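Local atomic coordinates of Mll7089 protein (Mesorhizobium loti, PDB entry 2OZ8), a protein that is of unknown function but is a mandelate racemase/muconate lactonizing enzyme-like member of the enolase superfamily and may act as a magnesium-dependent hydro-lyase. Residues R17-D29 / A135-D147. Numbering follows the deposited sequence.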
loop_
_atom_site.group_PDB
_atom_site.type_symbol
_atom_site.label_atom_id
_atom_site.label_comp_id
_atom_site.label_asym_id
_atom_site.label_seq_id
_atom_site.Cartn_x
_atom_site.Cartn_y
_atom_site.Cartn_z
ATOM N N ARG A 17 -32.369 -30.663 -24.503
ATOM C CA ARG A 17 -32.236 -31.063 -23.101
ATOM C C ARG A 17 -33.561 -31.605 -22.591
ATOM O O ARG A 17 -34.600 -31.345 -23.178
ATOM C CB ARG A 17 -31.804 -29.870 -22.241
ATOM C CG ARG A 17 -30.344 -29.501 -22.430
ATOM C CD ARG A 17 -29.991 -28.240 -21.632
ATOM N NE ARG A 17 -28.640 -27.777 -21.933
ATOM C CZ ARG A 17 -27.559 -28.138 -21.253
ATOM N NH1 ARG A 17 -27.645 -28.985 -20.227
ATOM N NH2 ARG A 17 -26.380 -27.655 -21.604
ATOM N N ASP A 18 -33.502 -32.339 -21.485
ATOM C CA ASP A 18 -34.696 -32.803 -20.787
ATOM C C ASP A 18 -35.408 -31.756 -19.901
ATOM O O ASP A 18 -36.554 -31.959 -19.525
ATOM C CB ASP A 18 -34.394 -34.087 -19.998
ATOM C CG ASP A 18 -33.408 -33.880 -18.846
ATOM O OD1 ASP A 18 -32.455 -33.025 -18.922
ATOM O OD2 ASP A 18 -33.608 -34.615 -17.835
ATOM N N ARG A 19 -34.741 -30.644 -19.598
ATOM C CA ARG A 19 -35.305 -29.545 -18.816
ATOM C C ARG A 19 -34.587 -28.279 -19.254
ATOM O O ARG A 19 -33.495 -28.357 -19.827
ATOM C CB ARG A 19 -35.042 -29.772 -17.318
ATOM C CG ARG A 19 -33.605 -29.516 -16.883
ATOM C CD ARG A 19 -33.308 -29.871 -15.424
ATOM N NE ARG A 19 -32.171 -30.797 -15.368
ATOM C CZ ARG A 19 -30.998 -30.615 -14.787
ATOM N NH1 ARG A 19 -30.672 -29.560 -14.073
ATOM N NH2 ARG A 19 -30.147 -31.590 -14.879
ATOM N N VAL A 20 -35.162 -27.119 -18.956
ATOM C CA VAL A 20 -34.427 -25.863 -19.123
ATOM C C VAL A 20 -33.383 -25.731 -18.021
ATOM O O VAL A 20 -33.689 -26.005 -16.830
ATOM C CB VAL A 20 -35.360 -24.593 -19.137
ATOM C CG1 VAL A 20 -34.542 -23.309 -19.360
ATOM C CG2 VAL A 20 -36.372 -24.691 -20.268
ATOM N N ILE A 21 -32.155 -25.355 -18.426
ATOM C CA ILE A 21 -31.098 -25.011 -17.468
ATOM C C ILE A 21 -30.790 -23.525 -17.514
ATOM O O ILE A 21 -31.039 -22.871 -18.501
ATOM C CB ILE A 21 -29.756 -25.789 -17.661
ATOM C CG1 ILE A 21 -29.018 -25.328 -18.926
ATOM C CG2 ILE A 21 -29.974 -27.273 -17.522
ATOM C CD1 ILE A 21 -27.579 -25.728 -18.986
ATOM N N GLY A 22 -30.256 -22.995 -16.440
ATOM C CA GLY A 22 -29.713 -21.656 -16.499
ATOM C C GLY A 22 -29.553 -21.005 -15.158
ATOM O O GLY A 22 -29.645 -21.647 -14.103
ATOM N N ASP A 23 -29.368 -19.695 -15.220
ATOM C CA ASP A 23 -29.024 -18.899 -14.050
ATOM C C ASP A 23 -29.523 -17.486 -14.294
ATOM O O ASP A 23 -30.229 -17.226 -15.265
ATOM C CB ASP A 23 -27.516 -18.908 -13.856
ATOM C CG ASP A 23 -26.772 -18.406 -15.081
ATOM O OD1 ASP A 23 -27.187 -17.383 -15.684
ATOM O OD2 ASP A 23 -25.775 -19.024 -15.463
ATOM N N SER A 24 -29.125 -16.559 -13.435
ATOM C CA SER A 24 -29.727 -15.244 -13.437
ATOM C C SER A 24 -29.449 -14.511 -14.731
ATOM O O SER A 24 -30.060 -13.520 -14.993
ATOM C CB SER A 24 -29.226 -14.434 -12.235
ATOM O OG SER A 24 -27.884 -14.049 -12.414
ATOM N N GLN A 25 -28.510 -15.007 -15.518
ATOM C CA GLN A 25 -28.011 -14.341 -16.726
ATOM C C GLN A 25 -28.415 -15.062 -18.018
ATOM O O GLN A 25 -28.507 -14.453 -19.067
ATOM C CB GLN A 25 -26.474 -14.319 -16.725
ATOM C CG GLN A 25 -25.810 -13.118 -16.066
ATOM C CD GLN A 25 -24.326 -12.992 -16.457
ATOM O OE1 GLN A 25 -23.407 -13.384 -15.700
ATOM N NE2 GLN A 25 -24.091 -12.450 -17.641
ATOM N N VAL A 26 -28.627 -16.380 -17.931
ATOM C CA VAL A 26 -28.622 -17.248 -19.101
ATOM C C VAL A 26 -29.674 -18.369 -19.022
ATOM O O VAL A 26 -30.015 -18.850 -17.926
ATOM C CB VAL A 26 -27.155 -17.816 -19.246
ATOM C CG1 VAL A 26 -27.108 -19.243 -19.692
ATOM C CG2 VAL A 26 -26.268 -16.894 -20.107
ATOM N N ARG A 27 -30.178 -18.776 -20.182
ATOM C CA ARG A 27 -31.188 -19.855 -20.329
ATOM C C ARG A 27 -30.727 -20.756 -21.497
ATOM O O ARG A 27 -30.196 -20.254 -22.503
ATOM C CB ARG A 27 -32.574 -19.235 -20.625
ATOM C CG ARG A 27 -33.796 -20.181 -20.564
ATOM C CD ARG A 27 -35.219 -19.474 -20.613
ATOM N NE ARG A 27 -36.310 -20.454 -20.797
ATOM C CZ ARG A 27 -37.519 -20.427 -20.205
ATOM N NH1 ARG A 27 -37.877 -19.463 -19.351
ATOM N NH2 ARG A 27 -38.393 -21.397 -20.471
ATOM N N ALA A 28 -30.888 -22.067 -21.352
ATOM C CA ALA A 28 -30.581 -23.018 -22.428
ATOM C C ALA A 28 -31.429 -24.254 -22.332
ATOM O O ALA A 28 -31.499 -24.857 -21.265
ATOM C CB ALA A 28 -29.096 -23.426 -22.432
ATOM N N ASP A 29 -32.058 -24.633 -23.451
ATOM C CA ASP A 29 -32.763 -25.915 -23.557
ATOM C C ASP A 29 -32.150 -26.927 -24.565
ATOM O O ASP A 29 -32.749 -27.976 -24.857
ATOM C CB ASP A 29 -34.229 -25.669 -23.839
ATOM C CG ASP A 29 -34.457 -24.889 -25.096
ATOM O OD1 ASP A 29 -33.515 -24.638 -25.858
ATOM O OD2 ASP A 29 -35.608 -24.499 -25.331
ATOM N N ALA A 135 -19.805 -35.216 -3.934
ATOM C CA ALA A 135 -20.455 -34.580 -5.052
ATOM C C ALA A 135 -21.657 -33.819 -4.497
ATOM O O ALA A 135 -22.295 -34.281 -3.576
ATOM C CB ALA A 135 -20.882 -35.655 -6.092
ATOM N N TYR A 136 -21.944 -32.635 -5.023
ATOM C CA TYR A 136 -23.121 -31.929 -4.577
ATOM C C TYR A 136 -24.072 -31.820 -5.739
ATOM O O TYR A 136 -23.654 -31.890 -6.884
ATOM C CB TYR A 136 -22.798 -30.560 -3.972
ATOM C CG TYR A 136 -22.159 -29.556 -4.895
ATOM C CD1 TYR A 136 -22.939 -28.686 -5.613
ATOM C CD2 TYR A 136 -20.793 -29.431 -4.986
ATOM C CE1 TYR A 136 -22.379 -27.716 -6.415
ATOM C CE2 TYR A 136 -20.188 -28.446 -5.795
ATOM C CZ TYR A 136 -21.007 -27.600 -6.505
ATOM O OH TYR A 136 -20.534 -26.634 -7.348
ATOM N N ALA A 137 -25.353 -31.704 -5.431
ATOM C CA ALA A 137 -26.364 -31.726 -6.454
ATOM C C ALA A 137 -26.642 -30.280 -6.837
ATOM O O ALA A 137 -26.913 -29.486 -5.980
ATOM C CB ALA A 137 -27.629 -32.395 -5.924
ATOM N N SER A 138 -26.592 -29.979 -8.124
ATOM C CA SER A 138 -26.688 -28.636 -8.628
ATOM C C SER A 138 -27.763 -28.563 -9.697
ATOM O O SER A 138 -27.700 -29.222 -10.715
ATOM C CB SER A 138 -25.333 -28.241 -9.170
ATOM O OG SER A 138 -25.366 -26.994 -9.788
ATOM N N GLY A 139 -28.753 -27.737 -9.465
ATOM C CA GLY A 139 -29.976 -27.769 -10.231
ATOM C C GLY A 139 -29.942 -26.969 -11.503
ATOM O O GLY A 139 -30.647 -27.320 -12.435
ATOM N N LEU A 140 -29.104 -25.923 -11.569
ATOM C CA LEU A 140 -29.071 -24.997 -12.743
ATOM C C LEU A 140 -30.521 -24.556 -12.993
ATOM O O LEU A 140 -31.022 -24.531 -14.125
ATOM C CB LEU A 140 -28.427 -25.683 -13.983
ATOM C CG LEU A 140 -27.099 -26.456 -13.771
ATOM C CD1 LEU A 140 -26.587 -27.151 -15.038
ATOM C CD2 LEU A 140 -25.952 -25.568 -13.178
ATOM N N ASP A 141 -31.176 -24.230 -11.878
ATOM C CA ASP A 141 -32.649 -24.301 -11.711
ATOM C C ASP A 141 -33.305 -22.981 -11.768
ATOM O O ASP A 141 -34.421 -22.889 -11.360
ATOM C CB ASP A 141 -33.000 -24.844 -10.319
ATOM C CG ASP A 141 -32.351 -23.992 -9.190
ATOM O OD1 ASP A 141 -31.167 -24.247 -8.937
ATOM O OD2 ASP A 141 -32.991 -23.048 -8.628
ATOM N N PHE A 142 -32.640 -21.952 -12.235
ATOM C CA PHE A 142 -33.225 -20.630 -12.171
ATOM C C PHE A 142 -34.531 -20.528 -12.963
ATOM O O PHE A 142 -35.411 -19.735 -12.641
ATOM C CB PHE A 142 -32.222 -19.601 -12.695
ATOM C CG PHE A 142 -32.603 -18.187 -12.416
ATOM C CD1 PHE A 142 -32.332 -17.611 -11.144
ATOM C CD2 PHE A 142 -33.252 -17.433 -13.389
ATOM C CE1 PHE A 142 -32.680 -16.276 -10.846
ATOM C CE2 PHE A 142 -33.612 -16.088 -13.133
ATOM C CZ PHE A 142 -33.345 -15.503 -11.845
ATOM N N HIS A 143 -34.667 -21.331 -14.014
ATOM C CA HIS A 143 -35.806 -21.174 -14.917
ATOM C C HIS A 143 -36.842 -22.240 -14.682
ATOM O O HIS A 143 -37.951 -22.165 -15.216
ATOM C CB HIS A 143 -35.330 -21.163 -16.353
ATOM C CG HIS A 143 -34.525 -19.956 -16.678
ATOM N ND1 HIS A 143 -35.061 -18.690 -16.670
ATOM C CD2 HIS A 143 -33.218 -19.809 -16.985
ATOM C CE1 HIS A 143 -34.121 -17.811 -16.964
ATOM N NE2 HIS A 143 -32.993 -18.465 -17.164
ATOM N N LEU A 144 -36.479 -23.210 -13.848
ATOM C CA LEU A 144 -37.367 -24.301 -13.459
ATOM C C LEU A 144 -38.654 -23.820 -12.765
ATOM O O LEU A 144 -38.595 -22.936 -11.905
ATOM C CB LEU A 144 -36.597 -25.275 -12.561
ATOM C CG LEU A 144 -36.331 -26.687 -13.101
ATOM C CD1 LEU A 144 -36.164 -26.731 -14.621
ATOM C CD2 LEU A 144 -35.158 -27.362 -12.418
ATOM N N ASP A 145 -39.802 -24.402 -13.123
ATOM C CA ASP A 145 -41.027 -24.163 -12.347
ATOM C C ASP A 145 -40.880 -24.799 -10.975
ATOM O O ASP A 145 -40.139 -25.772 -10.817
ATOM C CB ASP A 145 -42.313 -24.638 -13.073
ATOM C CG ASP A 145 -42.352 -26.160 -13.324
ATOM O OD1 ASP A 145 -42.920 -26.913 -12.486
ATOM O OD2 ASP A 145 -41.825 -26.622 -14.370
ATOM N N ASP A 146 -41.562 -24.232 -9.976
ATOM C CA ASP A 146 -41.543 -24.767 -8.613
ATOM C C ASP A 146 -41.725 -26.275 -8.532
ATOM O O ASP A 146 -41.052 -26.932 -7.726
ATOM C CB ASP A 146 -42.497 -24.010 -7.680
ATOM C CG ASP A 146 -41.967 -22.609 -7.319
ATOM O OD1 ASP A 146 -40.785 -22.322 -7.645
ATOM O OD2 ASP A 146 -42.714 -21.786 -6.702
ATOM N N ASP A 147 -42.573 -26.836 -9.394
ATOM C CA ASP A 147 -42.739 -28.291 -9.416
ATOM C C ASP A 147 -41.518 -29.044 -9.896
ATOM O O ASP A 147 -41.158 -30.056 -9.294
ATOM C CB ASP A 147 -43.951 -28.775 -10.231
ATOM C CG ASP A 147 -44.016 -30.317 -10.289
ATOM O OD1 ASP A 147 -44.399 -30.900 -9.244
ATOM O OD2 ASP A 147 -43.627 -30.959 -11.324
HETATM O O HOH W 1 -32.548 -26.962 -14.489
HETATM O O HOH W 2 -33.238 -23.433 -15.132
#
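The beta-hairpin of residues 20-28, part of the antiparallel sheet of the N-terminal capping domain, as in other members of the enolase superfamily, leans on the loop joining the first barrel strand, 132-138, to helix 146-158. Gly22 bridges the backbones: its N donates to Leu140 O (2.9 Å), approaching from above the carbonyl plane, while Ile21 CB lies beside Leu140 CB. A water donates to both Val20 O and Leu140 O and accepts from His143 N, knitting strand and loop together. Phe142, with CG anti to the backbone N (chi1 -168°), reaches under the hairpin turn, where Ser24 CA stands over the ring centre, 3.9 Å from the centroid, in a CH-pi contact. Phe142 CB also packs on Asp23 CA at 3.5 Å. Within the hairpin turn, Asp23 forms an Asx turn, its OD1 accepting from Gln25 N (2.7 Å), and Ser24 OG reaches on to Pro197 O. The His143 imidazole is layered between Phe142 CD2 and, on its opposite face, the extended Arg27 chain, whose CG sits 3.9 Å from the ring centroid. With Phe142 replaced by alanine, Ser24 CA would probably lose its aromatic floor and the His143 imidazole its packing on one face. At the imidazole edge, His143 NE2 makes a weak, bent hydrogen bond to Val26 O, 3.1 Å long with 135° at the hydrogen.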